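Local coordinates for glucosamine kinase (Streptacidiphilus jiangxiensis, PDB 6HWL), which phosphorylates D-glucosamine to D-glucosamine 6-phosphate at the expense of ATP, with magnesium as cofactor, at residues Ala280-Glu285 and Leu397-Arg402. Numbering follows the deposited sequence.
Sequences ADVYAE and LLTPLR
V282 and P400 form the centre of a mainly apolar helix-helix contact, in which the C-terminal end of helix 266-283 meets the first turn of helix 398-416, the helix that also carries the glucosamine-binding E409. The closest CA atoms, those of Y283 and P400, lie 5.6 Å apart, evidence that the two backbones come close here. One branch of V282 reaches both the backbone and the ring of P400: with CG1 anti to the backbone N (chi1 175°), this methyl comes within 3.7 Å of P400 CA. V282 CG1 also lies 3.9 Å from P400 CB. The same CG1 meets the T399 methyl, CG2, at 3.8 Å, so it bears on two successive residues of the helix start. T399 OG1 is hydrogen-bonded to OD2 of D213 in the second subunit of the deposited assembly.

On one flank, Y283 brings the ring atom CE1 to 3.4 Å from P400 O, which approaches the ring obliquely; the Y283 side chain also touches Y403, A404 and V407, further along the same helix. On another, the E285 chain, extended beyond CG, crosses the proline ring at about a right angle and sets OE2 3.8 Å from P400 CD. L286 also touches P400. With 195 Å² buried and no hydrogen bond or salt bridge between the segments, the fit depends on how the valine and threonine methyls, the proline ring and the tyrosine ring match in shape.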
# COMPACT_ATOMS: atom_id res chain seq x y z
N ALA A 280 14.49 -13.87 7.24
CA ALA A 280 15.46 -13.46 6.23
C ALA A 280 14.85 -13.49 4.83
O ALA A 280 15.25 -12.70 3.97
CB ALA A 280 16.70 -14.36 6.29
N ASP A 281 13.90 -14.40 4.58
CA ASP A 281 13.23 -14.42 3.28
C ASP A 281 12.43 -13.15 3.05
O ASP A 281 12.34 -12.66 1.92
CB ASP A 281 12.33 -15.66 3.18
CG ASP A 281 13.12 -16.95 3.14
OD1 ASP A 281 14.28 -16.94 2.68
OD2 ASP A 281 12.57 -17.99 3.56
N VAL A 282 11.83 -12.60 4.11
CA VAL A 282 11.09 -11.35 3.97
C VAL A 282 12.05 -10.19 3.74
O VAL A 282 11.77 -9.27 2.97
CB VAL A 282 10.20 -11.12 5.21
CG1 VAL A 282 9.53 -9.75 5.14
CG2 VAL A 282 9.16 -12.22 5.31
N TYR A 283 13.22 -10.22 4.40
CA TYR A 283 14.22 -9.18 4.19
C TYR A 283 14.73 -9.16 2.75
O TYR A 283 15.20 -8.12 2.28
CB TYR A 283 15.40 -9.36 5.14
CG TYR A 283 15.08 -9.11 6.60
CD1 TYR A 283 13.85 -8.60 7.00
CD2 TYR A 283 16.02 -9.38 7.59
CE1 TYR A 283 13.56 -8.38 8.33
CE2 TYR A 283 15.74 -9.16 8.93
CZ TYR A 283 14.51 -8.66 9.29
OH TYR A 283 14.23 -8.44 10.62
N ALA A 284 14.64 -10.29 2.04
CA ALA A 284 15.16 -10.36 0.68
C ALA A 284 14.29 -9.60 -0.31
O ALA A 284 14.78 -9.23 -1.39
CB ALA A 284 15.29 -11.82 0.25
N GLU A 285 13.02 -9.36 0.01
CA GLU A 285 12.14 -8.64 -0.90
C GLU A 285 12.36 -7.13 -0.87
O GLU A 285 11.70 -6.41 -1.63
CB GLU A 285 10.67 -8.95 -0.57
CG GLU A 285 10.09 -8.15 0.58
CD GLU A 285 8.73 -8.66 1.02
OE1 GLU A 285 8.38 -9.81 0.67
OE2 GLU A 285 8.01 -7.91 1.71
N LEU A 397 6.60 -1.89 2.84
CA LEU A 397 7.66 -1.99 3.83
C LEU A 397 7.16 -2.43 5.20
O LEU A 397 7.98 -2.67 6.08
CB LEU A 397 8.36 -0.64 3.97
CG LEU A 397 9.39 -0.25 2.91
CD1 LEU A 397 9.59 1.26 2.89
CD2 LEU A 397 10.70 -0.95 3.18
N LEU A 398 5.84 -2.56 5.38
CA LEU A 398 5.29 -2.84 6.71
C LEU A 398 5.85 -4.14 7.28
O LEU A 398 6.42 -4.15 8.37
CB LEU A 398 3.76 -2.88 6.64
CG LEU A 398 3.06 -1.54 6.47
CD1 LEU A 398 1.55 -1.72 6.47
CD2 LEU A 398 3.49 -0.56 7.55
N THR A 399 5.70 -5.24 6.55
CA THR A 399 6.14 -6.53 7.07
C THR A 399 7.64 -6.61 7.29
O THR A 399 8.06 -6.99 8.40
CB THR A 399 5.64 -7.66 6.16
OG1 THR A 399 4.20 -7.64 6.12
CG2 THR A 399 6.11 -9.01 6.68
N PRO A 400 8.51 -6.28 6.31
CA PRO A 400 9.95 -6.38 6.59
C PRO A 400 10.42 -5.47 7.72
O PRO A 400 11.23 -5.90 8.55
CB PRO A 400 10.59 -6.00 5.25
CG PRO A 400 9.56 -5.21 4.54
CD PRO A 400 8.25 -5.83 4.93
N LEU A 401 9.92 -4.23 7.78
CA LEU A 401 10.34 -3.34 8.85
C LEU A 401 9.76 -3.76 10.19
O LEU A 401 10.41 -3.57 11.23
CB LEU A 401 9.94 -1.89 8.53
CG LEU A 401 10.62 -1.26 7.31
CD1 LEU A 401 10.35 0.24 7.26
CD2 LEU A 401 12.11 -1.54 7.30
N ARG A 402 8.55 -4.32 10.20
CA ARG A 402 7.97 -4.80 11.45
C ARG A 402 8.80 -5.94 12.04
O ARG A 402 9.04 -5.97 13.25
CB ARG A 402 6.52 -5.24 11.23
CG ARG A 402 5.87 -5.86 12.46
CD ARG A 402 5.87 -4.89 13.63
NE ARG A 402 5.27 -5.49 14.82
CZ ARG A 402 3.97 -5.45 15.10
NH1 ARG A 402 3.51 -6.02 16.21
NH2 ARG A 402 3.13 -4.83 14.28